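Local coordinates for protein halohydrin dehalogenase (Rhizobium radiobacter, PDB 4IY1) that catalyses the dehalogenation of halohydrins, probably by ring closure to epoxides, using a short-chain dehydrogenase/reductase scaffold, at residues F35-L41 with P53-Q57; D80-V84 with P184-P188; M100-Q105 with T144-R149. The protein carries 37 engineered substitutions. All blocks are in the same frame, centred on the assembly; numbering follows the deposited sequence.

Contact 1 of 3, residues F35-L41 with P53-Q57; sequences FKHQDEL and PMSEQ. Engineered in segment 35-41: His37 (natural residue Gln), Gln38 (natural residue Lys).
A beta-alpha-beta crossover must turn its helix back onto the next strand, and residues 35-41 with 53-57 illustrate this at the edge of the Rossmann-like sheet. Helix 38-47 links strand 27-30 to its parallel neighbour, strand 52-53. Phe35 and Lys36 end a 3-10 turn, engineered His37 is the N-cap, and residues 53-57 run on from the strand as irregular chain. In the register, the CA atoms of Phe35 and Ser55 lie 4.8 Å apart and those of Leu41 and Pro53 6.4 Å. Phe35, chi1 m, offers a ring face to Pro53 CB in a CH-pi contact, 3.8 Å from the ring centroid; Phe44 meets this ring edge-to-face. Leu41, chi1 t, sets CD2 4.1 Å from Pro53 CG; its CD1 packs on the Ser55 backbone, 3.4 Å from Ser55 N. No hydrogen bond joins the segments, but Ser55 CA sits 3.1 Å from Phe35 O, a CA-H...O contact. Gln57, chi1 and chi2 m, folds its amide against Lys36: Lys36 CG lies 3.5 Å from Gln57 CD, and Gln57 NE2 donates to Ser55 O at 2.7 Å.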
loop_
_atom_site.group_PDB
_atom_site.type_symbol
_atom_site.label_atom_id
_atom_site.label_comp_id
_atom_site.label_asym_id
_atom_site.label_seq_id
_atom_site.Cartn_x
_atom_site.Cartn_y
_atom_site.Cartn_z
ATOM N N PHE B 35 -3.800 -29.249 -23.686
ATOM C CA PHE B 35 -3.127 -29.379 -24.971
ATOM C C PHE B 35 -2.102 -30.506 -24.952
ATOM O O PHE B 35 -1.273 -30.606 -25.857
ATOM C CB PHE B 35 -2.461 -28.076 -25.407
ATOM C CG PHE B 35 -3.421 -26.960 -25.681
ATOM C CD1 PHE B 35 -2.975 -25.650 -25.755
ATOM C CD2 PHE B 35 -4.781 -27.201 -25.765
ATOM C CE1 PHE B 35 -3.867 -24.608 -25.945
ATOM C CE2 PHE B 35 -5.674 -26.172 -26.010
ATOM C CZ PHE B 35 -5.217 -24.874 -26.104
ATOM N N LYS B 36 -2.087 -31.266 -23.861
ATOM C CA LYS B 36 -1.347 -32.531 -23.784
ATOM C C LYS B 36 -1.914 -33.529 -24.792
ATOM O O LYS B 36 -1.181 -34.181 -25.529
ATOM C CB LYS B 36 -1.475 -33.124 -22.381
ATOM C CG LYS B 36 -0.518 -32.525 -21.366
ATOM C CD LYS B 36 -0.510 -33.317 -20.062
ATOM C CE LYS B 36 -1.897 -33.835 -19.736
ATOM N NZ LYS B 36 -2.426 -33.153 -18.527
ATOM N N HIS B 37 -3.235 -33.637 -24.800
ATOM C CA HIS B 37 -3.957 -34.500 -25.711
ATOM C C HIS B 37 -4.253 -33.807 -27.013
ATOM O O HIS B 37 -5.030 -32.839 -27.046
ATOM C CB HIS B 37 -5.261 -34.902 -25.047
ATOM C CG HIS B 37 -5.135 -35.115 -23.565
ATOM N ND1 HIS B 37 -5.843 -34.401 -22.669
ATOM C CD2 HIS B 37 -4.281 -35.932 -22.829
ATOM C CE1 HIS B 37 -5.506 -34.787 -21.426
ATOM N NE2 HIS B 37 -4.560 -35.735 -21.526
ATOM N N GLN B 38 -3.724 -34.350 -28.108
ATOM C CA GLN B 38 -3.898 -33.747 -29.434
ATOM C C GLN B 38 -5.346 -33.640 -29.931
ATOM O O GLN B 38 -5.649 -32.792 -30.765
ATOM C CB GLN B 38 -3.039 -34.452 -30.474
ATOM C CG GLN B 38 -3.662 -35.729 -30.994
ATOM C CD GLN B 38 -3.016 -36.194 -32.280
ATOM O OE1 GLN B 38 -2.017 -35.624 -32.728
ATOM N NE2 GLN B 38 -3.577 -37.238 -32.881
ATOM N N ASP B 39 -6.239 -34.486 -29.420
ATOM C CA ASP B 39 -7.674 -34.247 -29.587
ATOM C C ASP B 39 -7.930 -32.796 -29.231
ATOM O O ASP B 39 -8.246 -31.979 -30.097
ATOM C CB ASP B 39 -8.497 -35.130 -28.646
ATOM C CG ASP B 39 -7.695 -36.329 -28.155
ATOM O OD1 ASP B 39 -7.237 -37.150 -29.019
ATOM O OD2 ASP B 39 -7.520 -36.457 -26.906
ATOM N N GLU B 40 -7.708 -32.479 -27.958
ATOM C CA GLU B 40 -8.015 -31.174 -27.399
ATOM C C GLU B 40 -7.288 -30.049 -28.128
ATOM O O GLU B 40 -7.882 -29.018 -28.448
ATOM C CB GLU B 40 -7.670 -31.159 -25.914
ATOM C CG GLU B 40 -8.383 -32.237 -25.108
ATOM C CD GLU B 40 -9.695 -31.746 -24.521
ATOM O OE1 GLU B 40 -10.578 -32.584 -24.252
ATOM O OE2 GLU B 40 -9.845 -30.527 -24.296
ATOM N N LEU B 41 -6.011 -30.254 -28.419
ATOM C CA LEU B 41 -5.270 -29.247 -29.155
ATOM C C LEU B 41 -5.983 -28.906 -30.468
ATOM O O LEU B 41 -6.243 -27.740 -30.757
ATOM C CB LEU B 41 -3.826 -29.690 -29.400
ATOM C CG LEU B 41 -2.841 -28.605 -29.836
ATOM C CD1 LEU B 41 -1.504 -28.834 -29.171
ATOM C CD2 LEU B 41 -2.662 -28.549 -31.349
ATOM N N PRO B 53 -2.252 -22.878 -30.552
ATOM C CA PRO B 53 -2.105 -23.677 -29.330
ATOM C C PRO B 53 -0.884 -24.603 -29.401
ATOM O O PRO B 53 -0.491 -25.006 -30.495
ATOM C CB PRO B 53 -3.401 -24.495 -29.288
ATOM C CG PRO B 53 -3.804 -24.620 -30.716
ATOM C CD PRO B 53 -3.316 -23.383 -31.431
ATOM N N MET B 54 -0.275 -24.901 -28.253
ATOM C CA MET B 54 0.936 -25.746 -28.200
ATOM C C MET B 54 0.721 -26.939 -27.279
ATOM O O MET B 54 -0.020 -26.858 -26.292
ATOM C CB MET B 54 2.145 -24.954 -27.706
ATOM C CG MET B 54 2.234 -23.540 -28.232
ATOM S SD MET B 54 2.978 -23.495 -29.876
ATOM C CE MET B 54 4.699 -23.722 -29.499
ATOM N N SER B 55 1.401 -28.041 -27.575
ATOM C CA SER B 55 1.343 -29.214 -26.710
ATOM C C SER B 55 2.232 -29.007 -25.486
ATOM O O SER B 55 1.922 -29.488 -24.393
ATOM C CB SER B 55 1.794 -30.463 -27.477
ATOM O OG SER B 55 3.052 -30.233 -28.105
ATOM N N GLU B 56 3.327 -28.278 -25.687
ATOM C CA GLU B 56 4.402 -28.144 -24.695
ATOM C C GLU B 56 3.851 -27.694 -23.338
ATOM O O GLU B 56 2.967 -26.845 -23.280
ATOM C CB GLU B 56 5.428 -27.137 -25.205
ATOM C CG GLU B 56 6.436 -27.710 -26.192
ATOM C CD GLU B 56 5.881 -27.930 -27.597
ATOM O OE1 GLU B 56 6.466 -28.753 -28.319
ATOM O OE2 GLU B 56 4.913 -27.264 -28.016
ATOM N N GLN B 57 4.313 -28.318 -22.260
ATOM C CA GLN B 57 3.716 -28.121 -20.942
ATOM C C GLN B 57 4.558 -27.299 -19.959
ATOM O O GLN B 57 4.006 -26.585 -19.133
ATOM C CB GLN B 57 3.351 -29.449 -20.294
ATOM C CG GLN B 57 2.202 -30.162 -20.975
ATOM C CD GLN B 57 0.936 -29.329 -20.982
ATOM O OE1 GLN B 57 0.288 -29.181 -19.959
ATOM N NE2 GLN B 57 0.551 -28.829 -22.155
#

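Contact 2 of 3, residues D80-V84 with P184-P188; sequences DIAPV and PYYYP. Engineered in segment 80-84: Ala82 (natural residue Phe), Pro83 (natural residue Ala), Val84 (natural residue Pro). Engineered in segment 184-188: Tyr186 (natural residue Phe).
Asp80 opens an extended run, residues 80-84, whose phi/psi values stay in the beta region throughout; its CA-to-CB bond points away from residues 184-188, and OD2 is hydrogen-bonded to Ser78 OG. Ile81, chi1 p and chi2 t, points at the partner and lies nearest Tyr185 (CA to CA 6.9 Å). Its CD1 sits over a face of the Tyr185 ring, 4.2 Å from the centroid, a CH-pi contact. Next comes Ala82, an engineered residue, whose O accepts a 2.8 Å hydrogen bond from OH of Tyr186, itself engineered. The peptide between Tyr185 and Tyr186 is cis, and with both chi1 angles m the two rings reach the 80-84 chain side by side. These loops follow strands 75-79 and 170-175 of the parallel Rossmann-like sheet; corresponding loops in short-chain dehydrogenases border the nicotinamide and substrate site, so here they probably flank the substrate pocket. Engineered Pro83 sets CG 3.7 Å from Tyr185 OH, its N near the ring plane. Engineered Val84, poorly ordered and with chi1 p, brings CG1 to 3.9 Å from Tyr186 CE1, at the ring edge.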
loop_
_atom_site.group_PDB
_atom_site.type_symbol
_atom_site.label_atom_id
_atom_site.label_comp_id
_atom_site.label_asym_id
_atom_site.label_seq_id
_atom_site.Cartn_x
_atom_site.Cartn_y
_atom_site.Cartn_z
ATOM N N ASP B 80 -1.858 -17.506 -14.241
ATOM C CA ASP B 80 -1.673 -18.586 -13.305
ATOM C C ASP B 80 -2.918 -18.952 -12.504
ATOM O O ASP B 80 -3.683 -18.084 -12.061
ATOM C CB ASP B 80 -0.488 -18.290 -12.391
ATOM C CG ASP B 80 0.836 -18.314 -13.144
ATOM O OD1 ASP B 80 1.175 -19.373 -13.743
ATOM O OD2 ASP B 80 1.436 -17.232 -13.283
ATOM N N ILE B 81 -3.132 -20.253 -12.336
ATOM C CA ILE B 81 -4.350 -20.739 -11.715
ATOM C C ILE B 81 -4.013 -21.827 -10.729
ATOM O O ILE B 81 -2.973 -22.469 -10.838
ATOM C CB ILE B 81 -5.358 -21.260 -12.762
ATOM C CG1 ILE B 81 -4.709 -22.395 -13.574
ATOM C CG2 ILE B 81 -5.732 -20.114 -13.713
ATOM C CD1 ILE B 81 -5.638 -23.100 -14.535
ATOM N N ALA B 82 -4.808 -21.916 -9.673
ATOM C CA ALA B 82 -4.743 -23.054 -8.787
ATOM C C ALA B 82 -6.036 -23.122 -8.045
ATOM O O ALA B 82 -6.688 -22.091 -7.832
ATOM C CB ALA B 82 -3.583 -22.916 -7.814
ATOM N N PRO B 83 -6.434 -24.334 -7.648
ATOM C CA PRO B 83 -7.674 -24.429 -6.891
ATOM C C PRO B 83 -7.523 -23.720 -5.555
ATOM O O PRO B 83 -6.597 -24.029 -4.805
ATOM C CB PRO B 83 -7.842 -25.946 -6.689
ATOM C CG PRO B 83 -7.151 -26.547 -7.865
ATOM C CD PRO B 83 -5.959 -25.656 -8.104
ATOM N N VAL B 84 -8.377 -22.729 -5.302
ATOM C CA VAL B 84 -8.686 -22.303 -3.939
ATOM C C VAL B 84 -9.815 -23.142 -3.342
ATOM O O VAL B 84 -10.914 -23.222 -3.906
ATOM C CB VAL B 84 -9.110 -20.822 -3.874
ATOM C CG1 VAL B 84 -10.131 -20.488 -4.961
ATOM C CG2 VAL B 84 -9.680 -20.507 -2.504
ATOM N N PRO B 184 -13.959 -22.663 -14.049
ATOM C CA PRO B 184 -14.148 -22.492 -12.607
ATOM C C PRO B 184 -13.169 -21.487 -11.978
ATOM O O PRO B 184 -13.322 -21.136 -10.802
ATOM C CB PRO B 184 -13.881 -23.897 -12.053
ATOM C CG PRO B 184 -12.957 -24.523 -13.061
ATOM C CD PRO B 184 -13.419 -23.996 -14.381
ATOM N N TYR B 185 -12.151 -21.081 -12.747
ATOM C CA TYR B 185 -11.151 -20.122 -12.291
ATOM C C TYR B 185 -11.484 -18.739 -12.867
ATOM O O TYR B 185 -11.115 -18.453 -14.008
ATOM C CB TYR B 185 -9.747 -20.558 -12.779
ATOM C CG TYR B 185 -9.361 -21.978 -12.397
ATOM C CD1 TYR B 185 -8.912 -22.279 -11.109
ATOM C CD2 TYR B 185 -9.451 -23.022 -13.320
ATOM C CE1 TYR B 185 -8.605 -23.576 -10.743
ATOM C CE2 TYR B 185 -9.106 -24.325 -12.971
ATOM C CZ TYR B 185 -8.706 -24.598 -11.680
ATOM O OH TYR B 185 -8.381 -25.886 -11.317
ATOM N N TYR B 186 -12.172 -17.876 -12.114
ATOM C CA TYR B 186 -12.578 -18.110 -10.718
ATOM C C TYR B 186 -14.018 -17.673 -10.514
ATOM O O TYR B 186 -14.530 -17.738 -9.387
ATOM C CB TYR B 186 -11.685 -17.329 -9.723
ATOM C CG TYR B 186 -10.302 -17.927 -9.574
ATOM C CD1 TYR B 186 -10.057 -18.949 -8.659
ATOM C CD2 TYR B 186 -9.274 -17.564 -10.445
ATOM C CE1 TYR B 186 -8.801 -19.520 -8.547
ATOM C CE2 TYR B 186 -8.033 -18.170 -10.371
ATOM C CZ TYR B 186 -7.798 -19.126 -9.413
ATOM O OH TYR B 186 -6.552 -19.700 -9.342
ATOM N N TYR B 187 -14.655 -17.171 -11.575
ATOM C CA TYR B 187 -16.041 -16.677 -11.448
ATOM C C TYR B 187 -16.902 -17.165 -12.601
ATOM O O TYR B 187 -17.257 -16.381 -13.495
ATOM C CB TYR B 187 -16.076 -15.139 -11.367
ATOM C CG TYR B 187 -15.698 -14.603 -10.010
ATOM C CD1 TYR B 187 -14.356 -14.441 -9.648
ATOM C CD2 TYR B 187 -16.664 -14.375 -9.044
ATOM C CE1 TYR B 187 -14.002 -14.008 -8.377
ATOM C CE2 TYR B 187 -16.320 -13.943 -7.767
ATOM C CZ TYR B 187 -14.988 -13.746 -7.441
ATOM O OH TYR B 187 -14.660 -13.260 -6.181
ATOM N N PRO B 188 -17.168 -18.488 -12.632
ATOM C CA PRO B 188 -17.943 -19.086 -13.713
ATOM C C PRO B 188 -19.358 -18.474 -13.798
ATOM O O PRO B 188 -19.926 -18.058 -12.767
ATOM C CB PRO B 188 -17.989 -20.585 -13.345
ATOM C CG PRO B 188 -17.697 -20.639 -11.897
ATOM C CD PRO B 188 -16.801 -19.466 -11.597
#

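Contact 3 of 3, residues M100-Q105 with T144-R149; sequences MVEALQ and TYASAR. Engineered in segment 100-105: Met100 (natural residue Ala). Engineered in segment 144-149: Ala146 (natural residue Thr).
A small side chain can serve as a knob seated in a hole of the facing helix, and the pairing of helices 94-122 and 143-163, two long helices of the Rossmann-like short-chain dehydrogenase fold, is an example. The 100-105 and 144-149 segments run in roughly the same direction, their axes 9.0 Å apart at closest and crossing at -41°; the CA atoms of Val101 and Ala148 are 5.4 Å apart. Both are helical, and segment 100-105 widens to a pi-type turn at 102-105. Ala148 is the knob: its methyl enters the hole formed by Met100, Val101, Leu104 and Gln105, with CB 4.0 Å from Leu104 CB. Engineered Met100 (chi1 t, chi2 p, chi3 p) directs its CA-to-CB bond toward residues 144-149, placing SD 4.0 Å from Tyr145 CD2 in a Met-aromatic contact at the ring edge and CE 3.4 Å from Thr144 OG1. Leu104 (chi1 m, chi2 t) packs against two side chains: CD1 lies 3.5 Å from Tyr145 CD2 and 3.6 Å from Arg149 NE, and CD2 lies over a face of the guanidinium, 3.6 Å from Arg149 CZ. Tyr145, chi1 t, and Arg149, chi1 and chi2 m and chi3 t, converge, so that Arg149 NH2 donates to Tyr145 OH at 2.9 Å. Their Tyr-x-x-x-Arg spacing matches the Tyr-x-x-x-Lys motif of dehydrogenase relatives, consistent with an active-site position; NH2 is also hydrogen-bonded to Asp80 O. Gln105 OE1 rests 3.5 Å from Ala148 CA and accepts a hydrogen bond from Gln105 of the third subunit. One water spans the helices, donating to Leu104 O at 2.8 Å and accepting from Arg149 NH1 at 3.0 Å.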
loop_
_atom_site.group_PDB
_atom_site.type_symbol
_atom_site.label_atom_id
_atom_site.label_comp_id
_atom_site.label_asym_id
_atom_site.label_seq_id
_atom_site.Cartn_x
_atom_site.Cartn_y
_atom_site.Cartn_z
ATOM N N MET B 100 0.493 -25.003 -3.785
ATOM C CA MET B 100 -0.031 -23.648 -4.035
ATOM C C MET B 100 1.093 -22.716 -4.538
ATOM O O MET B 100 1.013 -22.150 -5.629
ATOM C CB MET B 100 -0.682 -23.098 -2.752
ATOM C CG MET B 100 -1.535 -21.832 -2.904
ATOM S SD MET B 100 -2.993 -22.075 -3.916
ATOM C CE MET B 100 -4.118 -22.681 -2.649
ATOM N N VAL B 101 2.187 -22.643 -3.796
ATOM C CA VAL B 101 3.299 -21.774 -4.195
ATOM C C VAL B 101 3.882 -22.252 -5.554
ATOM O O VAL B 101 4.122 -21.461 -6.475
ATOM C CB VAL B 101 4.360 -21.726 -3.077
ATOM C CG1 VAL B 101 5.606 -20.998 -3.550
ATOM C CG2 VAL B 101 3.781 -21.032 -1.837
ATOM N N GLU B 102 3.995 -23.563 -5.714
ATOM C CA GLU B 102 4.414 -24.104 -6.990
ATOM C C GLU B 102 3.563 -23.563 -8.142
ATOM O O GLU B 102 4.100 -22.994 -9.101
ATOM C CB GLU B 102 4.451 -25.642 -6.959
ATOM C CG GLU B 102 5.175 -26.231 -8.168
ATOM C CD GLU B 102 6.672 -25.907 -8.167
ATOM O OE1 GLU B 102 7.261 -25.764 -7.071
ATOM O OE2 GLU B 102 7.270 -25.786 -9.260
ATOM N N ALA B 103 2.229 -23.653 -8.022
ATOM C CA ALA B 103 1.328 -23.227 -9.136
ATOM C C ALA B 103 1.302 -21.704 -9.333
ATOM O O ALA B 103 1.244 -21.223 -10.468
ATOM C CB ALA B 103 -0.107 -23.777 -8.936
ATOM N N LEU B 104 1.305 -20.935 -8.237
ATOM C CA LEU B 104 0.979 -19.502 -8.357
ATOM C C LEU B 104 2.211 -18.611 -8.381
ATOM O O LEU B 104 2.143 -17.468 -8.815
ATOM C CB LEU B 104 0.040 -19.050 -7.230
ATOM C CG LEU B 104 -1.323 -19.768 -7.242
ATOM C CD1 LEU B 104 -2.246 -19.202 -6.175
ATOM C CD2 LEU B 104 -1.961 -19.669 -8.639
ATOM N N GLN B 105 3.337 -19.142 -7.922
ATOM C CA GLN B 105 4.511 -18.308 -7.627
ATOM C C GLN B 105 5.748 -18.806 -8.329
ATOM O O GLN B 105 6.426 -18.038 -9.033
ATOM C CB GLN B 105 4.744 -18.269 -6.124
ATOM C CG GLN B 105 5.177 -16.939 -5.581
ATOM C CD GLN B 105 5.435 -17.012 -4.079
ATOM O OE1 GLN B 105 4.625 -17.551 -3.341
ATOM N NE2 GLN B 105 6.575 -16.474 -3.624
ATOM N N THR B 144 -3.194 -19.596 2.230
ATOM C CA THR B 144 -2.193 -20.074 1.288
ATOM C C THR B 144 -2.325 -19.357 -0.054
ATOM O O THR B 144 -1.325 -18.939 -0.648
ATOM C CB THR B 144 -2.323 -21.597 1.042
ATOM O OG1 THR B 144 -3.655 -21.895 0.627
ATOM C CG2 THR B 144 -2.006 -22.394 2.311
ATOM N N TYR B 145 -3.558 -19.222 -0.538
ATOM C CA TYR B 145 -3.812 -18.570 -1.809
ATOM C C TYR B 145 -3.435 -17.078 -1.797
ATOM O O TYR B 145 -2.834 -16.580 -2.738
ATOM C CB TYR B 145 -5.292 -18.711 -2.181
ATOM C CG TYR B 145 -5.605 -18.170 -3.561
ATOM C CD1 TYR B 145 -6.142 -16.913 -3.726
ATOM C CD2 TYR B 145 -5.406 -18.946 -4.688
ATOM C CE1 TYR B 145 -6.507 -16.442 -4.986
ATOM C CE2 TYR B 145 -5.734 -18.485 -5.949
ATOM C CZ TYR B 145 -6.326 -17.246 -6.089
ATOM O OH TYR B 145 -6.559 -16.751 -7.361
ATOM N N ALA B 146 -3.825 -16.365 -0.746
ATOM C CA ALA B 146 -3.636 -14.910 -0.714
ATOM C C ALA B 146 -2.136 -14.670 -0.761
ATOM O O ALA B 146 -1.660 -13.743 -1.420
ATOM C CB ALA B 146 -4.229 -14.326 0.573
ATOM N N SER B 147 -1.400 -15.464 0.013
ATOM C CA SER B 147 0.024 -15.219 0.204
ATOM C C SER B 147 0.875 -15.570 -1.008
ATOM O O SER B 147 1.734 -14.792 -1.402
ATOM C CB SER B 147 0.532 -15.877 1.491
ATOM O OG SER B 147 0.897 -17.204 1.273
ATOM N N ALA B 148 0.552 -16.666 -1.685
ATOM C CA ALA B 148 1.210 -16.989 -2.960
ATOM C C ALA B 148 0.936 -15.994 -4.060
ATOM O O ALA B 148 1.845 -15.623 -4.849
ATOM C CB ALA B 148 0.857 -18.410 -3.414
ATOM N N ARG B 149 -0.282 -15.457 -4.083
ATOM C CA ARG B 149 -0.573 -14.440 -5.073
ATOM C C ARG B 149 0.210 -13.151 -4.767
ATOM O O ARG B 149 0.516 -12.388 -5.672
ATOM C CB ARG B 149 -2.097 -14.141 -5.153
ATOM C CG ARG B 149 -2.942 -15.295 -5.689
ATOM C CD ARG B 149 -2.702 -15.512 -7.197
ATOM N NE ARG B 149 -3.726 -16.346 -7.814
ATOM C CZ ARG B 149 -3.781 -16.642 -9.112
ATOM N NH1 ARG B 149 -2.754 -16.361 -9.895
ATOM N NH2 ARG B 149 -4.845 -17.284 -9.617
HETATM O O HOH W 1 0.110 -15.740 -9.490
#

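From the N terminus, contact 1 closes first: a short loop of 11 intervening residues, mostly helix 38-47, secured beside the edge strand 52-53. It is complete before contact 2 opens after strand 75-79. Contact 2 then closes a far longer loop, 99 residues reaching to the chain beyond strand 170-175, and contact 3 nests inside it by pairing helices 94-122 and 143-163. Contacts 2 and 3 touch: Asp80 O lies 2.8 Å from Arg149 NH2, a probable hydrogen bond, and Tyr186 CZ packs 3.4 Å from Tyr145 OH. Contact 1 stands apart, its centre about 20 Å from that of contact 2 and about 25 Å from that of contact 3.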